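Local atomic coordinates of GCN5-related N-acetyltransferase (Brucella melitensis biovar Abortus 2308, PDB entry 3TCV), a protein that probably transfers an acetyl group from acetyl-coenzyme A to an amine, possibly the N-terminus of a protein. Residues B[61-74]-B[130-142]. Numbering follows the deposited sequence.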
loop_
_atom_site.group_PDB
_atom_site.type_symbol
_atom_site.label_atom_id
_atom_site.label_comp_id
_atom_site.label_asym_id
_atom_site.label_seq_id
_atom_site.Cartn_x
_atom_site.Cartn_y
_atom_site.Cartn_z
ATOM N N ALA B 61 -24.979 -11.740 -14.405
ATOM C CA ALA B 61 -23.642 -11.451 -14.962
ATOM C C ALA B 61 -22.535 -12.258 -14.276
ATOM O O ALA B 61 -21.563 -12.677 -14.916
ATOM C CB ALA B 61 -23.356 -9.953 -14.886
ATOM N N SER B 62 -22.702 -12.497 -12.979
ATOM C CA SER B 62 -21.667 -13.127 -12.146
ATOM C C SER B 62 -21.774 -14.647 -12.102
ATOM O O SER B 62 -20.995 -15.290 -11.429
ATOM C CB SER B 62 -21.680 -12.541 -10.727
ATOM O OG SER B 62 -21.578 -11.111 -10.771
ATOM N N SER B 63 -22.754 -15.212 -12.812
ATOM C CA SER B 63 -22.993 -16.665 -12.789
ATOM C C SER B 63 -23.128 -17.217 -14.211
ATOM O O SER B 63 -23.735 -18.269 -14.428
ATOM C CB SER B 63 -24.233 -16.996 -11.931
ATOM O OG SER B 63 -25.376 -16.247 -12.333
ATOM N N VAL B 64 -22.533 -16.511 -15.171
ATOM C CA VAL B 64 -22.470 -16.973 -16.555
ATOM C C VAL B 64 -21.669 -18.279 -16.630
ATOM O O VAL B 64 -20.943 -18.637 -15.701
ATOM C CB VAL B 64 -21.830 -15.915 -17.485
ATOM C CG1 VAL B 64 -22.740 -14.713 -17.629
ATOM C CG2 VAL B 64 -20.458 -15.498 -16.954
ATOM N N GLU B 65 -21.818 -18.978 -17.760
ATOM C CA GLU B 65 -21.237 -20.297 -17.984
ATOM C C GLU B 65 -19.756 -20.381 -17.630
ATOM O O GLU B 65 -19.318 -21.372 -17.064
ATOM C CB GLU B 65 -21.448 -20.746 -19.447
ATOM N N ASP B 66 -18.999 -19.342 -17.937
ATOM C CA ASP B 66 -17.561 -19.313 -17.644
ATOM C C ASP B 66 -17.214 -18.340 -16.497
ATOM O O ASP B 66 -16.166 -17.708 -16.504
ATOM C CB ASP B 66 -16.797 -18.948 -18.911
ATOM C CG ASP B 66 -17.203 -17.608 -19.464
ATOM O OD1 ASP B 66 -18.200 -17.032 -18.968
ATOM O OD2 ASP B 66 -16.528 -17.119 -20.388
ATOM N N ALA B 67 -18.114 -18.207 -15.527
ATOM C CA ALA B 67 -17.866 -17.309 -14.407
ATOM C C ALA B 67 -16.621 -17.728 -13.620
ATOM O O ALA B 67 -15.879 -16.870 -13.144
ATOM C CB ALA B 67 -19.071 -17.244 -13.491
ATOM N N GLU B 68 -16.414 -19.035 -13.446
ATOM C CA GLU B 68 -15.266 -19.512 -12.651
ATOM C C GLU B 68 -13.960 -18.990 -13.227
ATOM O O GLU B 68 -13.139 -18.459 -12.480
ATOM C CB GLU B 68 -15.202 -21.043 -12.553
ATOM C CG GLU B 68 -16.275 -21.679 -11.685
ATOM C CD GLU B 68 -16.202 -21.287 -10.209
ATOM O OE1 GLU B 68 -15.100 -20.980 -9.694
ATOM O OE2 GLU B 68 -17.278 -21.302 -9.560
ATOM N N GLN B 69 -13.781 -19.117 -14.544
ATOM C CA GLN B 69 -12.596 -18.550 -15.221
ATOM C C GLN B 69 -12.496 -17.050 -14.986
ATOM O O GLN B 69 -11.436 -16.550 -14.614
ATOM C CB GLN B 69 -12.576 -18.843 -16.747
ATOM N N ARG B 70 -13.605 -16.331 -15.169
ATOM C CA ARG B 70 -13.602 -14.878 -15.020
ATOM C C ARG B 70 -13.285 -14.422 -13.609
ATOM O O ARG B 70 -12.792 -13.320 -13.430
ATOM C CB ARG B 70 -14.942 -14.277 -15.457
ATOM C CG ARG B 70 -15.235 -14.456 -16.933
ATOM C CD ARG B 70 -16.652 -14.052 -17.298
ATOM N NE ARG B 70 -16.914 -14.420 -18.689
ATOM C CZ ARG B 70 -16.527 -13.713 -19.745
ATOM N NH1 ARG B 70 -15.933 -12.527 -19.612
ATOM N NH2 ARG B 70 -16.786 -14.186 -20.966
ATOM N N PHE B 71 -13.602 -15.244 -12.608
ATOM C CA PHE B 71 -13.392 -14.866 -11.206
ATOM C C PHE B 71 -12.058 -15.340 -10.650
ATOM O O PHE B 71 -11.771 -15.059 -9.497
ATOM C CB PHE B 71 -14.528 -15.403 -10.322
ATOM C CG PHE B 71 -15.700 -14.469 -10.196
ATOM C CD1 PHE B 71 -16.007 -13.876 -8.984
ATOM C CD2 PHE B 71 -16.485 -14.160 -11.291
ATOM C CE1 PHE B 71 -17.076 -13.017 -8.862
ATOM C CE2 PHE B 71 -17.559 -13.295 -11.176
ATOM C CZ PHE B 71 -17.854 -12.720 -9.963
ATOM N N THR B 72 -11.243 -16.024 -11.457
ATOM C CA THR B 72 -9.994 -16.654 -10.983
ATOM C C THR B 72 -9.165 -15.730 -10.096
ATOM O O THR B 72 -8.767 -16.120 -8.982
ATOM C CB THR B 72 -9.108 -17.087 -12.170
ATOM O OG1 THR B 72 -9.815 -18.042 -12.974
ATOM C CG2 THR B 72 -7.810 -17.710 -11.681
ATOM N N TRP B 73 -8.932 -14.508 -10.581
ATOM C CA TRP B 73 -8.028 -13.565 -9.905
ATOM C C TRP B 73 -8.706 -12.614 -8.987
ATOM O O TRP B 73 -8.036 -11.807 -8.351
ATOM C CB TRP B 73 -7.225 -12.762 -10.934
ATOM C CG TRP B 73 -6.527 -13.629 -11.920
ATOM C CD1 TRP B 73 -6.857 -13.828 -13.257
ATOM C CD2 TRP B 73 -5.366 -14.462 -11.681
ATOM N NE1 TRP B 73 -5.993 -14.699 -13.847
ATOM C CE2 TRP B 73 -5.074 -15.128 -12.952
ATOM C CE3 TRP B 73 -4.572 -14.728 -10.583
ATOM C CZ2 TRP B 73 -4.014 -16.005 -13.092
ATOM C CZ3 TRP B 73 -3.502 -15.616 -10.731
ATOM C CH2 TRP B 73 -3.235 -16.250 -11.956
ATOM N N LEU B 74 -10.035 -12.652 -8.928
ATOM C CA LEU B 74 -10.793 -11.786 -8.036
ATOM C C LEU B 74 -10.732 -12.326 -6.619
ATOM O O LEU B 74 -10.401 -13.475 -6.414
ATOM C CB LEU B 74 -12.245 -11.708 -8.500
ATOM C CG LEU B 74 -12.487 -10.939 -9.794
ATOM C CD1 LEU B 74 -13.984 -10.718 -10.008
ATOM C CD2 LEU B 74 -11.751 -9.614 -9.758
ATOM N N GLY B 130 -10.520 -0.576 -8.393
ATOM C CA GLY B 130 -10.347 -2.011 -8.181
ATOM C C GLY B 130 -11.689 -2.718 -8.041
ATOM O O GLY B 130 -12.735 -2.175 -8.422
ATOM N N SER B 131 -11.616 -3.930 -7.507
ATOM C CA SER B 131 -12.795 -4.770 -7.365
ATOM C C SER B 131 -13.516 -4.904 -8.723
ATOM O O SER B 131 -14.731 -4.905 -8.765
ATOM C CB SER B 131 -13.761 -4.170 -6.330
ATOM O OG SER B 131 -13.110 -3.857 -5.092
ATOM N N ILE B 132 -12.770 -4.981 -9.804
ATOM C CA ILE B 132 -13.364 -4.967 -11.156
ATOM C C ILE B 132 -13.860 -6.345 -11.581
ATOM O O ILE B 132 -13.111 -7.316 -11.577
ATOM C CB ILE B 132 -12.324 -4.486 -12.209
ATOM C CG1 ILE B 132 -11.935 -3.026 -11.934
ATOM C CG2 ILE B 132 -12.876 -4.668 -13.635
ATOM C CD1 ILE B 132 -10.775 -2.536 -12.795
ATOM N N TYR B 133 -15.138 -6.426 -11.945
ATOM C CA TYR B 133 -15.644 -7.558 -12.690
ATOM C C TYR B 133 -16.438 -7.015 -13.866
ATOM O O TYR B 133 -17.511 -6.434 -13.673
ATOM C CB TYR B 133 -16.547 -8.480 -11.849
ATOM C CG TYR B 133 -17.220 -9.513 -12.712
ATOM C CD1 TYR B 133 -16.457 -10.380 -13.489
ATOM C CD2 TYR B 133 -18.599 -9.619 -12.788
ATOM C CE1 TYR B 133 -17.045 -11.313 -14.332
ATOM C CE2 TYR B 133 -19.204 -10.563 -13.630
ATOM C CZ TYR B 133 -18.423 -11.406 -14.389
ATOM O OH TYR B 133 -18.972 -12.365 -15.235
ATOM N N TRP B 134 -15.886 -7.205 -15.067
ATOM C CA TRP B 134 -16.543 -6.830 -16.309
ATOM C C TRP B 134 -16.900 -8.086 -17.058
ATOM O O TRP B 134 -16.044 -8.767 -17.622
ATOM C CB TRP B 134 -15.634 -5.937 -17.141
ATOM C CG TRP B 134 -15.327 -4.591 -16.538
ATOM C CD1 TRP B 134 -16.116 -3.818 -15.704
ATOM C CD2 TRP B 134 -14.118 -3.793 -16.774
ATOM N NE1 TRP B 134 -15.479 -2.646 -15.381
ATOM C CE2 TRP B 134 -14.288 -2.559 -16.020
ATOM C CE3 TRP B 134 -12.952 -3.992 -17.492
ATOM C CZ2 TRP B 134 -13.307 -1.592 -15.977
ATOM C CZ3 TRP B 134 -11.964 -3.003 -17.445
ATOM C CH2 TRP B 134 -12.142 -1.834 -16.703
ATOM N N GLY B 135 -18.187 -8.422 -17.042
ATOM C CA GLY B 135 -18.668 -9.643 -17.641
ATOM C C GLY B 135 -18.763 -9.598 -19.150
ATOM O O GLY B 135 -18.403 -8.602 -19.799
ATOM N N PRO B 136 -19.240 -10.694 -19.727
ATOM C CA PRO B 136 -19.227 -10.880 -21.180
ATOM C C PRO B 136 -19.987 -9.828 -21.988
ATOM O O PRO B 136 -19.625 -9.593 -23.138
ATOM C CB PRO B 136 -19.826 -12.269 -21.370
ATOM C CG PRO B 136 -20.533 -12.599 -20.117
ATOM C CD PRO B 136 -19.921 -11.791 -19.018
ATOM N N LEU B 137 -20.973 -9.161 -21.406
ATOM C CA LEU B 137 -21.684 -8.130 -22.140
ATOM C C LEU B 137 -20.777 -6.968 -22.504
ATOM O O LEU B 137 -21.017 -6.290 -23.496
ATOM C CB LEU B 137 -22.884 -7.598 -21.367
ATOM C CG LEU B 137 -24.101 -8.495 -21.143
ATOM C CD1 LEU B 137 -25.110 -7.720 -20.308
ATOM C CD2 LEU B 137 -24.723 -8.936 -22.466
ATOM N N ILE B 138 -19.736 -6.725 -21.702
ATOM C CA ILE B 138 -18.893 -5.557 -21.919
ATOM C C ILE B 138 -17.403 -5.851 -22.045
ATOM O O ILE B 138 -16.668 -4.967 -22.453
ATOM C CB ILE B 138 -19.088 -4.503 -20.807
ATOM C CG1 ILE B 138 -18.668 -5.047 -19.424
ATOM C CG2 ILE B 138 -20.533 -4.043 -20.797
ATOM C CD1 ILE B 138 -18.748 -4.006 -18.313
ATOM N N SER B 139 -16.968 -7.063 -21.683
ATOM C CA SER B 139 -15.539 -7.385 -21.642
ATOM C C SER B 139 -14.947 -7.223 -23.044
ATOM O O SER B 139 -15.505 -7.729 -24.009
ATOM C CB SER B 139 -15.322 -8.819 -21.162
ATOM O OG SER B 139 -13.952 -9.004 -20.863
ATOM N N ARG B 140 -13.845 -6.483 -23.158
ATOM C CA ARG B 140 -13.229 -6.212 -24.454
ATOM C C ARG B 140 -14.122 -5.449 -25.460
ATOM O O ARG B 140 -13.889 -5.514 -26.654
ATOM C CB ARG B 140 -12.686 -7.522 -25.061
ATOM N N ARG B 141 -15.139 -4.730 -24.973
ATOM C CA ARG B 141 -15.948 -3.830 -25.781
ATOM C C ARG B 141 -15.771 -2.399 -25.254
ATOM O O ARG B 141 -15.257 -2.190 -24.148
ATOM C CB ARG B 141 -17.440 -4.244 -25.737
ATOM N N PRO B 142 -16.180 -1.399 -26.044
ATOM C CA PRO B 142 -15.989 -0.017 -25.633
ATOM C C PRO B 142 -16.584 0.342 -24.267
ATOM O O PRO B 142 -16.007 1.183 -23.572
ATOM C CB PRO B 142 -16.637 0.795 -26.776
ATOM C CG PRO B 142 -16.516 -0.100 -27.964
ATOM C CD PRO B 142 -16.673 -1.502 -27.436
HETATM O O HOH W 1 -14.834 -11.205 -17.277
#
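Tyr-133 reaches from the end of strand 126-134 into the bend formed by residues 61-74 and is gripped there on several sides. With CG anti to the backbone N (chi1 171°), the ring extends across to the first segment, where its hydroxyl donates a short hydrogen bond to the carbonyl of Ala-61 (Tyr-133 OH to Ala-61 O 2.6 Å), tilted 34° out of the carbonyl plane. Phe-71 sends CE2 over the centre of one ring face, 3.8 Å from Tyr-133 CE1; the two ring planes meet obliquely at 48°. The backbone N of Gly-135 lies over the opposite face, and Arg-70 CB approaches the ring edge. Leu-74 extends this tight, largely buried part, placing CD1 3.9 Å from Tyr-133 CB and CD2 beside the carbonyl O of Ile-132.

Toward solvent the contact becomes looser and more polar. The extended Arg-70 side chain passes the tyrosine hydroxyl and lays one guanidinium face against exposed Pro-136, Arg-70 NH2 lying 3.6 Å from Pro-136 CB. A nearly straight hydrogen bond from Arg-70 NE to Asp-66 OD1 (2.9 Å), part of a salt bridge, lies in the guanidinium plane but meets the carboxylate from above its plane, while NH1 reaches Trp-134 O through a water. Beside it, Val-64 CG1 and Pro-136 CG meet tip to tip at 3.9 Å.

The contact thus joins the end of helix 51-61, helix 67-70 and their flanking turns to the C-terminal end of strand 126-134. The loop from Gly-135 into helix 142-158 occupies the place where GNAT enzymes typically bind the coenzyme A pyrophosphate. Tyr-133 and Gly-135 pair through their backbones with strand 110-121, whereas Trp-134 points away from residues 61-74 and packs against helix 142-158.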